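Putative esterase (Sulfolobus solfataricus P2, PDB 2RAU) probably hydrolyses ester bonds as a lipase-like enzyme of the alpha/beta-hydrolase clan, and binds calcium in the crystal. Local coordinates at residues E144-A149 with N168-L173; N50-I55 with N95-D100; T125-I130 with L159-L164; L294-A299 with P316-I321. All blocks are in the same frame, centred on the assembly; numbering follows the deposited sequence.

How the interactions relate
Interactions 1, 2 and 4 lie in one central sheet and interaction 3 in helices packed against it. Strands 52-56 and 146-151 are neighbours, so interactions 2 and 1 touch, with centres 10 Å apart and a salt bridge of 2.7 Å from Lys171 NZ to Asp51 OD1. On its other side interaction 1 meets interaction 4, Leu173 N giving a probable hydrogen bond of 2.9 Å to Pro296 O. Helix 153-169 links interactions 1 and 3, where Tyr161 OH and Asp169 OD2 are 2.6 Å apart. Glu144 of interaction 1 binds calcium. The strand of 144-149 runs on toward Ser152, the probable nucleophile, and that of 168-173 toward Asp177, its likely triad partner.

Interaction 1. Residues E144-A149 with N168-L173; sequences ERIYLA and NDIKGL. With CA (calcium ion), chain C; EDO (1,2-ethanediol), chain E.
Lys171 runs past Arg145 and Ile146 to the Tyr147 ring. CB rests 3.9 Å from Arg145 CB. CG, turned between the backbone N and the carbonyl carbon (chi1 65°), comes within 3.5 Å of Ile146 O, and from there the chain runs extended. CD passes Arg145 O; CE sits over one face of the Tyr147 ring, 3.8 Å from its centroid and displaced toward the rim, a CH-pi contact. NZ makes a weak hydrogen bond to Arg145 O at 3.3 Å, while its salt bridge goes to Asp51.

Alongside, parallel strand bonding joins the backbones: Ile146 N to Asp169 O at 2.8 Å, Lys171 N to Ile146 O at 2.9 Å and Leu148 N to Gly172 O at 2.9 Å. Ile170 CD1 touches both Ile146 CG1 and Leu148 CD2. This is a right-handed beta-alpha-beta crossover of the alpha/beta-hydrolase sheet, with helix 153-169 as the connection.

Glu144 binds calcium through both carboxylate oxygens, OE2 at 2.2 Å; Gly142 O, two waters and O2 of a 1,2-ethanediol probably from the crystallisation liquor also bind it. The metal thus sits at the strand's entrance, and Asp51 probably balances the lysine charge.

Interaction 2. Residues N50-I55 with N95-D100; sequences NDAVLI and NVYTID
Asn95 meets the chain at Asn50 and Asp51 with both its backbone and its amide. Its N bonds to Asn50 O at 2.9 Å, standing above that carbonyl plane, while ND2 gives a hydrogen bond to Asp51 O at 3.0 Å, with the acceptor close to the amide plane. The CG of Asn95 is anti to its own carbonyl carbon (chi1 -71°), which puts CG near Asp51 O; chi2 (-45°) then turns ND2 to it. Beyond it the strands run parallel: Val53 N to Asn95 O, Tyr97 N to Val53 O at 2.8 Å, and Ile55 N to Tyr97 O. Further along, in the conformer described, Thr98 OG1 is anti to its backbone N and donates to Ile55 O at 2.8 Å.

Side chains pack on both faces of the pair. On one, Ile55 and Val96 cross obliquely, CD1 3.9 Å from CG1. On the other, Leu54 CD1 lies 4.0 Å from Tyr97 CB, and Ala52 CB approaches Tyr97 CE1. The backbone oxygen of Val53 sits at the edge of the Tyr97 ring, in its plane.

In the next shell, helix 123-141 covers the Tyr97 face through Ile137 and Ser141, and Asp140 takes the phenol OH. Asp51 OD1, partner of Lys171, receives Ala52 N on its anti lone pair.

In this pair of central alpha/beta-hydrolase strands, the Asn95 amide thus satisfies the carbonyl at the Asp51 corner.

Interaction 3. Residues T125-I130 with L159-L164; sequences TWISDI and LNYSSL
Tyr161 CG stands anti to its backbone N (chi1 -175°), which sends CG toward helix 123-141, and chi2 (89°) sets the turn of the ring; Ile130 CG2 is likewise anti to its own N, next to the carbonyl carbon. Together they put the methyl over one face of the ring: CG2 lies 4.0 Å from the centroid, displaced toward the rim, and its closest ring atom is Tyr161 CD1 at 3.6 Å. This is a CH-pi contact in which the two side chains slide past one another in opposite directions. Ile127 O lies at the edge of the same ring, near its plane, and Ile127 CG2 is 4.0 Å from Tyr161 CD1. Leu164 CD1 meets both Ile127 CD1, at 3.8 Å, and CG2, the two side chains crossing at about a right angle.

No hydrogen bond links the segments; side-chain carbons make most of the contact. The phenol OH is bonded beyond them to Asp169.

The segment axes cross at -73°, 10.3 Å apart. As in the alpha/beta-hydrolase fold, both helices pack on the sheet: Tyr161 also touches Ile170 of strand 170-176, and Val134 of helix 123-141 touches Ile146. In chain order, helix 123-141 precedes strand 146-151, which leads into helix 153-169.

Interaction 4. Residues L294-A299 with P316-I321; sequences LVPTIA and PSNSEI
Thr297 O and Glu320 O carry the backbone bonding between the two segments. Glu320 N donates to Thr297 O at 3.0 Å, with an N-H...O angle of 167°, and Ala299 N donates to Glu320 O at 2.8 Å. Alongside these bonds come weaker C-H...O contacts: Ser319 CA and Ile298 CA share the acceptors Thr297 O and Glu320 O respectively, and Ile321 CA to Ala299 O at 3.3 Å continues the register.

Two hydroxyls bond within their own segments, and each oxygen also lies against carbon of the other segment. Thr297 OG1, anti to its carbonyl carbon (chi1 -58°), bonds to Val295 O at 3.0 Å from above that carbonyl plane. Ser319 OG bonds to Pro316 O at 2.6 Å; Ser319 N reaches the same oxygen from the same face, so the turn before the strand is closed by two donors on one acceptor.

The pair belongs to the parallel part of the central, mixed sheet of the alpha/beta-hydrolase fold, as strands 297-302 and 320-324 of a beta-alpha-beta unit whose helix is 306-309. Strand 297-302 bonds on its other side to strand 170-176 through Leu173 and Leu175.

Van der Waals contacts fill in the rest. Pro316 CG lies 3.4 Å from Thr297 OG1, their side chains crossing at about a right angle, and Ser319 OG is 3.4 Å from Thr297 CB. Asn318 lays its amide carbon CG against Pro296 CA at 3.8 Å. Trp349 of helix 338-353 touches Pro296, Ile298 and Glu320.

Interaction 1. Residues E144-A149 with N168-L173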
loop_
_atom_site.group_PDB
_atom_site.type_symbol
_atom_site.label_atom_id
_atom_site.label_comp_id
_atom_site.label_asym_id
_atom_site.label_seq_id
_atom_site.Cartn_x
_atom_site.Cartn_y
_atom_site.Cartn_z
ATOM N N GLU A 144 -1.613 1.913 23.685
ATOM C CA GLU A 144 -0.152 1.777 23.931
ATOM C C GLU A 144 0.525 1.011 22.790
ATOM O O GLU A 144 1.659 1.282 22.426
ATOM C CB GLU A 144 0.131 1.062 25.229
ATOM C CG GLU A 144 -0.034 1.923 26.435
ATOM C CD GLU A 144 -1.415 2.536 26.509
ATOM O OE1 GLU A 144 -2.362 1.784 26.737
ATOM O OE2 GLU A 144 -1.580 3.758 26.325
ATOM N N ARG A 145 -0.204 0.070 22.209
ATOM C CA ARG A 145 0.305 -0.702 21.082
ATOM C C ARG A 145 -0.796 -0.781 20.043
ATOM O O ARG A 145 -1.981 -0.697 20.363
ATOM C CB ARG A 145 0.732 -2.107 21.511
ATOM C CG ARG A 145 1.817 -2.148 22.597
ATOM C CD ARG A 145 2.019 -3.557 23.092
ATOM N NE ARG A 145 3.026 -4.304 22.346
ATOM C CZ ARG A 145 3.158 -5.630 22.401
ATOM N NH1 ARG A 145 2.328 -6.368 23.131
ATOM N NH2 ARG A 145 4.119 -6.229 21.723
ATOM N N ILE A 146 -0.396 -0.949 18.795
ATOM C CA ILE A 146 -1.350 -0.973 17.690
ATOM C C ILE A 146 -1.282 -2.251 16.833
ATOM O O ILE A 146 -0.338 -3.058 16.912
ATOM C CB ILE A 146 -1.175 0.284 16.793
ATOM C CG1 ILE A 146 0.121 0.203 15.990
ATOM C CG2 ILE A 146 -1.190 1.648 17.592
ATOM C CD1 ILE A 146 0.271 1.351 15.004
ATOM N N TYR A 147 -2.337 -2.424 16.030
ATOM C CA TYR A 147 -2.374 -3.421 14.981
ATOM C C TYR A 147 -1.738 -2.777 13.771
ATOM O O TYR A 147 -2.074 -1.657 13.401
ATOM C CB TYR A 147 -3.790 -3.860 14.671
ATOM C CG TYR A 147 -4.469 -4.562 15.796
ATOM C CD1 TYR A 147 -4.061 -5.816 16.180
ATOM C CD2 TYR A 147 -5.518 -3.973 16.472
ATOM C CE1 TYR A 147 -4.666 -6.466 17.203
ATOM C CE2 TYR A 147 -6.139 -4.614 17.490
ATOM C CZ TYR A 147 -5.711 -5.879 17.865
ATOM O OH TYR A 147 -6.328 -6.566 18.897
ATOM N N LEU A 148 -0.796 -3.484 13.169
ATOM C CA LEU A 148 -0.063 -2.956 12.025
ATOM C C LEU A 148 -0.274 -3.896 10.827
ATOM O O LEU A 148 0.064 -5.081 10.873
ATOM C CB LEU A 148 1.431 -2.869 12.332
ATOM C CG LEU A 148 2.325 -2.245 11.259
ATOM C CD1 LEU A 148 1.873 -0.828 11.024
ATOM C CD2 LEU A 148 3.771 -2.309 11.675
ATOM N N ALA A 149 -0.797 -3.330 9.751
ATOM C CA ALA A 149 -1.077 -4.064 8.526
ATOM C C ALA A 149 -0.223 -3.485 7.450
ATOM O O ALA A 149 0.143 -2.294 7.479
ATOM C CB ALA A 149 -2.554 -3.974 8.163
ATOM N N ASN A 168 7.388 -2.281 22.199
ATOM C CA ASN A 168 6.624 -1.145 22.699
ATOM C C ASN A 168 5.504 -0.580 21.846
ATOM O O ASN A 168 4.686 0.188 22.366
ATOM C CB ASN A 168 7.547 -0.000 23.062
ATOM C CG ASN A 168 8.276 -0.247 24.381
ATOM O OD1 ASN A 168 7.673 -0.367 25.530
ATOM N ND2 ASN A 168 9.574 -0.373 24.237
ATOM N N ASP A 169 5.469 -0.949 20.569
ATOM C CA ASP A 169 4.530 -0.370 19.602
ATOM C C ASP A 169 3.465 -1.292 18.978
ATOM O O ASP A 169 2.411 -0.796 18.613
ATOM C CB ASP A 169 5.316 0.237 18.435
ATOM C CG ASP A 169 6.087 1.489 18.810
ATOM O OD1 ASP A 169 5.909 2.024 19.943
ATOM O OD2 ASP A 169 6.873 1.949 17.930
ATOM N N ILE A 170 3.733 -2.599 18.837
ATOM C CA ILE A 170 2.913 -3.479 17.964
ATOM C C ILE A 170 2.364 -4.689 18.679
ATOM O O ILE A 170 3.124 -5.431 19.277
ATOM C CB ILE A 170 3.763 -4.007 16.756
ATOM C CG1 ILE A 170 4.505 -2.858 16.042
ATOM C CG2 ILE A 170 2.900 -4.855 15.729
ATOM C CD1 ILE A 170 3.619 -1.671 15.521
ATOM N N LYS A 171 1.051 -4.886 18.608
ATOM C CA LYS A 171 0.440 -6.001 19.288
ATOM C C LYS A 171 -0.138 -7.049 18.332
ATOM O O LYS A 171 -0.593 -8.106 18.762
ATOM C CB LYS A 171 -0.637 -5.496 20.249
ATOM C CG LYS A 171 -1.795 -4.828 19.587
ATOM C CD LYS A 171 -2.795 -4.231 20.546
ATOM C CE LYS A 171 -3.751 -3.342 19.789
ATOM N NZ LYS A 171 -4.642 -2.550 20.655
ATOM N N GLY A 172 -0.097 -6.772 17.026
ATOM C CA GLY A 172 -0.602 -7.698 16.036
ATOM C C GLY A 172 -0.159 -7.269 14.658
ATOM O O GLY A 172 -0.070 -6.067 14.371
ATOM N N LEU A 173 0.129 -8.255 13.813
ATOM C CA LEU A 173 0.553 -8.010 12.426
ATOM C C LEU A 173 -0.422 -8.632 11.428
ATOM O O LEU A 173 -0.861 -9.758 11.594
ATOM C CB LEU A 173 1.965 -8.532 12.176
ATOM C CG LEU A 173 3.121 -7.677 12.690
ATOM C CD1 LEU A 173 4.384 -8.542 12.877
ATOM C CD2 LEU A 173 3.386 -6.479 11.790
HETATM CA CA CA C . -3.700 4.086 26.786
HETATM C C1 EDO E . -5.914 0.847 26.129
HETATM O O1 EDO E . -5.026 -0.209 25.762
HETATM C C2 EDO E . -4.940 1.928 26.451
HETATM O O2 EDO E . -5.468 3.215 26.751
HETATM O O HOH W 1 -3.726 3.456 29.217
HETATM O O HOH W 2 -2.661 6.474 26.268
#

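Interaction 2. Residues N50-I55 with N95-D100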
loop_
_atom_site.group_PDB
_atom_site.type_symbol
_atom_site.label_atom_id
_atom_site.label_comp_id
_atom_site.label_asym_id
_atom_site.label_seq_id
_atom_site.Cartn_x
_atom_site.Cartn_y
_atom_site.Cartn_z
ATOM N N ASN A 50 -12.865 2.742 17.668
ATOM C CA ASN A 50 -12.039 2.281 18.770
ATOM C C ASN A 50 -10.792 1.562 18.319
ATOM O O ASN A 50 -10.683 1.126 17.191
ATOM C CB ASN A 50 -12.841 1.387 19.701
ATOM C CG ASN A 50 -13.835 2.172 20.525
ATOM O OD1 ASN A 50 -15.025 2.057 20.298
ATOM N ND2 ASN A 50 -13.354 3.008 21.448
ATOM N N ASP A 51 -9.836 1.486 19.239
ATOM C CA ASP A 51 -8.555 0.822 19.032
ATOM C C ASP A 51 -7.764 1.557 17.976
ATOM O O ASP A 51 -7.978 2.759 17.768
ATOM C CB ASP A 51 -8.729 -0.640 18.670
ATOM C CG ASP A 51 -7.639 -1.517 19.252
ATOM O OD1 ASP A 51 -6.414 -1.296 19.032
ATOM O OD2 ASP A 51 -8.028 -2.466 19.940
ATOM N N ALA A 52 -6.843 0.837 17.340
ATOM C CA ALA A 52 -5.982 1.438 16.320
ATOM C C ALA A 52 -5.375 0.390 15.390
ATOM O O ALA A 52 -4.705 -0.545 15.841
ATOM C CB ALA A 52 -4.876 2.286 16.990
ATOM N N VAL A 53 -5.642 0.554 14.090
ATOM C CA VAL A 53 -5.020 -0.217 13.017
ATOM C C VAL A 53 -4.346 0.751 12.081
ATOM O O VAL A 53 -5.007 1.654 11.593
ATOM C CB VAL A 53 -6.056 -1.020 12.198
ATOM C CG1 VAL A 53 -5.348 -1.836 11.184
ATOM C CG2 VAL A 53 -6.912 -1.901 13.158
ATOM N N LEU A 54 -3.056 0.555 11.826
ATOM C CA LEU A 54 -2.324 1.349 10.843
ATOM C C LEU A 54 -2.000 0.440 9.649
ATOM O O LEU A 54 -1.429 -0.664 9.804
ATOM C CB LEU A 54 -1.026 1.940 11.424
ATOM C CG LEU A 54 0.010 2.541 10.456
ATOM C CD1 LEU A 54 -0.620 3.778 9.739
ATOM C CD2 LEU A 54 1.308 2.853 11.197
ATOM N N ILE A 55 -2.345 0.917 8.462
ATOM C CA ILE A 55 -2.070 0.180 7.212
ATOM C C ILE A 55 -1.027 0.888 6.378
ATOM O O ILE A 55 -1.181 2.032 6.015
ATOM C CB ILE A 55 -3.384 -0.093 6.415
ATOM C CG1 ILE A 55 -4.462 -0.649 7.388
ATOM C CG2 ILE A 55 -3.101 -1.065 5.200
ATOM C CD1 ILE A 55 -5.764 -1.139 6.775
ATOM N N ASN A 95 -10.717 2.451 14.568
ATOM C CA ASN A 95 -9.998 3.630 14.135
ATOM C C ASN A 95 -8.938 3.066 13.177
ATOM O O ASN A 95 -8.083 2.283 13.586
ATOM C CB ASN A 95 -9.290 4.373 15.266
ATOM C CG ASN A 95 -10.228 5.092 16.219
ATOM O OD1 ASN A 95 -11.180 5.773 15.791
ATOM N ND2 ASN A 95 -9.974 4.928 17.515
ATOM N N VAL A 96 -8.978 3.483 11.924
ATOM C CA VAL A 96 -8.025 2.999 10.922
ATOM C C VAL A 96 -7.221 4.176 10.397
ATOM O O VAL A 96 -7.769 5.195 10.085
ATOM C CB VAL A 96 -8.721 2.255 9.748
ATOM C CG1 VAL A 96 -7.663 1.562 8.818
ATOM C CG2 VAL A 96 -9.796 1.235 10.343
ATOM N N TYR A 97 -5.912 3.994 10.304
ATOM C CA TYR A 97 -5.014 5.029 9.908
ATOM C C TYR A 97 -4.178 4.520 8.771
ATOM O O TYR A 97 -3.951 3.315 8.628
ATOM C CB TYR A 97 -4.059 5.398 11.064
ATOM C CG TYR A 97 -4.704 5.868 12.357
ATOM C CD1 TYR A 97 -5.163 4.956 13.310
ATOM C CD2 TYR A 97 -4.800 7.207 12.654
ATOM C CE1 TYR A 97 -5.697 5.377 14.527
ATOM C CE2 TYR A 97 -5.339 7.643 13.887
ATOM C CZ TYR A 97 -5.788 6.717 14.808
ATOM O OH TYR A 97 -6.266 7.193 16.010
ATOM N N THR A 98 -3.689 5.439 7.940
ATOM C CA THR A 98 -2.822 5.062 6.846
ATOM C C THR A 98 -1.981 6.280 6.428
ATOM O O THR A 98 -2.435 7.404 6.462
ATOM C CB THR A 98 -3.607 4.403 5.670
ATOM O OG1 THR A 98 -2.690 3.993 4.636
ATOM C CG2 THR A 98 -4.723 5.346 5.111
ATOM N N ILE A 99 -0.767 5.989 5.992
ATOM C CA ILE A 99 0.319 6.954 5.769
ATOM C C ILE A 99 0.549 7.221 4.284
ATOM O O ILE A 99 0.476 6.291 3.449
ATOM C CB ILE A 99 1.627 6.398 6.416
ATOM C CG1 ILE A 99 2.792 7.382 6.237
ATOM C CG2 ILE A 99 1.985 5.003 5.867
ATOM C CD1 ILE A 99 4.179 7.006 6.985
ATOM N N ASP A 100 0.733 8.515 3.982
ATOM C CA ASP A 100 1.237 8.986 2.725
ATOM C C ASP A 100 2.755 9.137 2.892
ATOM O O ASP A 100 3.240 9.934 3.697
ATOM C CB ASP A 100 0.656 10.304 2.310
ATOM C CG ASP A 100 -0.837 10.259 2.119
ATOM O OD1 ASP A 100 -1.338 9.262 1.575
ATOM O OD2 ASP A 100 -1.521 11.250 2.431
#

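Interaction 3. Residues T125-I130 with L159-L164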
loop_
_atom_site.group_PDB
_atom_site.type_symbol
_atom_site.label_atom_id
_atom_site.label_comp_id
_atom_site.label_asym_id
_atom_site.label_seq_id
_atom_site.Cartn_x
_atom_site.Cartn_y
_atom_site.Cartn_z
ATOM N N THR A 125 14.898 6.200 6.630
ATOM C CA THR A 125 13.939 7.266 6.364
ATOM C C THR A 125 12.498 6.784 6.506
ATOM O O THR A 125 11.708 7.388 7.217
ATOM C CB THR A 125 14.190 7.910 4.968
ATOM O OG1 THR A 125 15.492 8.503 4.972
ATOM C CG2 THR A 125 13.115 8.962 4.616
ATOM N N TRP A 126 12.159 5.707 5.814
ATOM C CA TRP A 126 10.808 5.149 5.830
ATOM C C TRP A 126 10.413 4.726 7.242
ATOM O O TRP A 126 9.311 5.013 7.661
ATOM C CB TRP A 126 10.702 3.955 4.838
ATOM C CG TRP A 126 9.891 4.240 3.602
ATOM C CD1 TRP A 126 8.794 3.531 3.150
ATOM C CD2 TRP A 126 10.062 5.329 2.675
ATOM N NE1 TRP A 126 8.303 4.111 1.999
ATOM C CE2 TRP A 126 9.067 5.191 1.674
ATOM C CE3 TRP A 126 10.974 6.388 2.576
ATOM C CZ2 TRP A 126 8.937 6.082 0.632
ATOM C CZ3 TRP A 126 10.836 7.277 1.534
ATOM C CH2 TRP A 126 9.854 7.111 0.578
ATOM N N ILE A 127 11.317 4.020 7.925
ATOM C CA ILE A 127 11.082 3.594 9.309
ATOM C C ILE A 127 10.869 4.810 10.232
ATOM O O ILE A 127 9.909 4.808 11.019
ATOM C CB ILE A 127 12.123 2.595 9.810
ATOM C CG1 ILE A 127 11.931 1.261 9.044
ATOM C CG2 ILE A 127 11.969 2.377 11.350
ATOM C CD1 ILE A 127 13.017 0.272 9.277
ATOM N N SER A 128 11.638 5.885 10.041
ATOM C CA SER A 128 11.479 7.077 10.866
ATOM C C SER A 128 10.101 7.717 10.638
ATOM O O SER A 128 9.477 8.228 11.573
ATOM C CB SER A 128 12.608 8.089 10.643
ATOM O OG SER A 128 12.491 8.782 9.393
ATOM N N ASP A 129 9.611 7.667 9.407
ATOM C CA ASP A 129 8.337 8.245 9.062
ATOM C C ASP A 129 7.204 7.410 9.657
ATOM O O ASP A 129 6.239 7.954 10.185
ATOM C CB ASP A 129 8.175 8.311 7.543
ATOM C CG ASP A 129 9.123 9.314 6.877
ATOM O OD1 ASP A 129 9.680 10.138 7.576
ATOM O OD2 ASP A 129 9.289 9.290 5.626
ATOM N N ILE A 130 7.284 6.083 9.528
ATOM C CA ILE A 130 6.305 5.227 10.160
ATOM C C ILE A 130 6.282 5.473 11.708
ATOM O O ILE A 130 5.207 5.513 12.317
ATOM C CB ILE A 130 6.563 3.742 9.829
ATOM C CG1 ILE A 130 6.454 3.503 8.285
ATOM C CG2 ILE A 130 5.550 2.861 10.552
ATOM C CD1 ILE A 130 7.016 2.104 7.801
ATOM N N LEU A 159 7.015 -5.624 8.834
ATOM C CA LEU A 159 7.905 -6.568 9.472
ATOM C C LEU A 159 9.212 -5.927 9.919
ATOM O O LEU A 159 9.708 -6.224 11.016
ATOM C CB LEU A 159 8.194 -7.747 8.540
ATOM C CG LEU A 159 7.362 -8.994 8.844
ATOM C CD1 LEU A 159 7.180 -9.861 7.604
ATOM C CD2 LEU A 159 8.019 -9.752 10.012
ATOM N N ASN A 160 9.793 -5.099 9.045
ATOM C CA ASN A 160 11.025 -4.358 9.377
ATOM C C ASN A 160 10.824 -3.398 10.584
ATOM O O ASN A 160 11.661 -3.319 11.503
ATOM C CB ASN A 160 11.518 -3.599 8.132
ATOM C CG ASN A 160 12.077 -4.522 7.080
ATOM O OD1 ASN A 160 12.179 -5.722 7.308
ATOM N ND2 ASN A 160 12.394 -3.983 5.897
ATOM N N TYR A 161 9.719 -2.660 10.566
ATOM C CA TYR A 161 9.349 -1.778 11.670
ATOM C C TYR A 161 9.188 -2.579 12.967
ATOM O O TYR A 161 9.736 -2.197 14.018
ATOM C CB TYR A 161 8.047 -0.992 11.363
ATOM C CG TYR A 161 7.740 -0.005 12.426
ATOM C CD1 TYR A 161 8.239 1.286 12.364
ATOM C CD2 TYR A 161 6.961 -0.360 13.539
ATOM C CE1 TYR A 161 7.990 2.184 13.374
ATOM C CE2 TYR A 161 6.699 0.567 14.558
ATOM C CZ TYR A 161 7.223 1.824 14.466
ATOM O OH TYR A 161 6.985 2.752 15.470
ATOM N N SER A 162 8.470 -3.702 12.877
ATOM C CA SER A 162 8.224 -4.552 14.019
ATOM C C SER A 162 9.499 -5.154 14.570
ATOM O O SER A 162 9.632 -5.282 15.755
ATOM C CB SER A 162 7.236 -5.675 13.669
ATOM O OG SER A 162 5.972 -5.148 13.361
ATOM N N SER A 163 10.441 -5.516 13.709
ATOM C CA SER A 163 11.688 -6.090 14.168
ATOM C C SER A 163 12.434 -5.127 15.111
ATOM O O SER A 163 13.226 -5.573 15.945
ATOM C CB SER A 163 12.568 -6.490 12.985
ATOM O OG SER A 163 13.235 -5.380 12.429
ATOM N N LEU A 164 12.173 -3.822 14.982
ATOM C CA LEU A 164 12.845 -2.824 15.767
ATOM C C LEU A 164 12.030 -2.337 16.949
ATOM O O LEU A 164 12.608 -1.959 17.947
ATOM C CB LEU A 164 13.203 -1.626 14.893
ATOM C CG LEU A 164 14.229 -1.832 13.783
ATOM C CD1 LEU A 164 14.159 -0.624 12.806
ATOM C CD2 LEU A 164 15.625 -2.046 14.340
#

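Interaction 4. Residues L294-A299 with P316-I321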
loop_
_atom_site.group_PDB
_atom_site.type_symbol
_atom_site.label_atom_id
_atom_site.label_comp_id
_atom_site.label_asym_id
_atom_site.label_seq_id
_atom_site.Cartn_x
_atom_site.Cartn_y
_atom_site.Cartn_z
ATOM N N LEU A 294 7.551 -11.620 18.634
ATOM C CA LEU A 294 6.532 -12.436 19.284
ATOM C C LEU A 294 5.182 -11.712 19.269
ATOM O O LEU A 294 4.616 -11.347 20.306
ATOM C CB LEU A 294 6.965 -12.775 20.717
ATOM C CG LEU A 294 8.396 -13.317 20.848
ATOM C CD1 LEU A 294 8.638 -13.497 22.280
ATOM C CD2 LEU A 294 8.621 -14.598 20.030
ATOM N N VAL A 295 4.690 -11.494 18.072
ATOM C CA VAL A 295 3.455 -10.780 17.831
ATOM C C VAL A 295 2.518 -11.733 17.061
ATOM O O VAL A 295 2.957 -12.347 16.087
ATOM C CB VAL A 295 3.766 -9.491 16.969
ATOM C CG1 VAL A 295 2.530 -8.888 16.374
ATOM C CG2 VAL A 295 4.560 -8.449 17.807
ATOM N N PRO A 296 1.244 -11.879 17.504
ATOM C CA PRO A 296 0.247 -12.599 16.710
ATOM C C PRO A 296 0.181 -12.027 15.305
ATOM O O PRO A 296 0.088 -10.797 15.131
ATOM C CB PRO A 296 -1.063 -12.316 17.446
ATOM C CG PRO A 296 -0.654 -12.117 18.812
ATOM C CD PRO A 296 0.655 -11.392 18.751
ATOM N N THR A 297 0.214 -12.917 14.321
ATOM C CA THR A 297 0.281 -12.554 12.904
ATOM C C THR A 297 -0.706 -13.331 12.035
ATOM O O THR A 297 -0.912 -14.523 12.230
ATOM C CB THR A 297 1.743 -12.755 12.352
ATOM O OG1 THR A 297 2.667 -11.963 13.116
ATOM C CG2 THR A 297 1.853 -12.402 10.869
ATOM N N ILE A 298 -1.359 -12.618 11.116
ATOM C CA ILE A 298 -2.153 -13.256 10.053
ATOM C C ILE A 298 -1.544 -12.791 8.720
ATOM O O ILE A 298 -1.249 -11.610 8.536
ATOM C CB ILE A 298 -3.698 -12.997 10.188
ATOM C CG1 ILE A 298 -4.483 -13.867 9.195
ATOM C CG2 ILE A 298 -4.032 -11.483 10.095
ATOM C CD1 ILE A 298 -5.949 -13.817 9.424
ATOM N N ALA A 299 -1.319 -13.748 7.809
ATOM C CA ALA A 299 -0.690 -13.472 6.519
ATOM C C ALA A 299 -1.545 -14.045 5.423
ATOM O O ALA A 299 -1.901 -15.211 5.458
ATOM C CB ALA A 299 0.736 -14.054 6.461
ATOM N N PRO A 316 6.736 -14.623 12.078
ATOM C CA PRO A 316 6.576 -15.042 13.478
ATOM C C PRO A 316 5.984 -16.457 13.657
ATOM O O PRO A 316 5.270 -16.934 12.775
ATOM C CB PRO A 316 5.655 -13.967 14.046
ATOM C CG PRO A 316 5.997 -12.751 13.231
ATOM C CD PRO A 316 6.228 -13.252 11.852
ATOM N N SER A 317 6.287 -17.109 14.784
ATOM C CA SER A 317 5.863 -18.501 15.039
ATOM C C SER A 317 4.333 -18.647 15.050
ATOM O O SER A 317 3.776 -19.629 14.561
ATOM C CB SER A 317 6.477 -19.036 16.356
ATOM N N ASN A 318 3.656 -17.664 15.624
ATOM C CA ASN A 318 2.179 -17.611 15.591
ATOM C C ASN A 318 1.490 -17.835 14.219
ATOM O O ASN A 318 0.455 -18.498 14.120
ATOM C CB ASN A 318 1.722 -16.199 16.015
ATOM C CG ASN A 318 2.127 -15.860 17.442
ATOM O OD1 ASN A 318 3.299 -15.503 17.712
ATOM N ND2 ASN A 318 1.156 -15.954 18.371
ATOM N N SER A 319 2.112 -17.277 13.188
ATOM C CA SER A 319 1.442 -16.915 11.975
ATOM C C SER A 319 0.408 -17.862 11.376
ATOM O O SER A 319 0.688 -19.012 11.132
ATOM C CB SER A 319 2.497 -16.528 10.945
ATOM O OG SER A 319 3.394 -15.581 11.502
ATOM N N GLU A 320 -0.801 -17.341 11.169
ATOM C CA GLU A 320 -1.848 -18.037 10.456
ATOM C C GLU A 320 -1.673 -17.559 9.013
ATOM O O GLU A 320 -1.732 -16.358 8.772
ATOM C CB GLU A 320 -3.234 -17.650 11.004
ATOM C CG GLU A 320 -4.403 -18.271 10.226
ATOM C CD GLU A 320 -5.768 -17.977 10.834
ATOM O OE1 GLU A 320 -5.826 -17.264 11.864
ATOM O OE2 GLU A 320 -6.783 -18.481 10.277
ATOM N N ILE A 321 -1.429 -18.488 8.088
ATOM C CA ILE A 321 -1.276 -18.176 6.652
ATOM C C ILE A 321 -2.555 -18.562 5.889
ATOM O O ILE A 321 -2.987 -19.708 5.946
ATOM C CB ILE A 321 -0.042 -18.906 6.042
ATOM C CG1 ILE A 321 1.260 -18.271 6.546
ATOM C CG2 ILE A 321 -0.078 -18.875 4.524
ATOM C CD1 ILE A 321 2.502 -19.162 6.359
#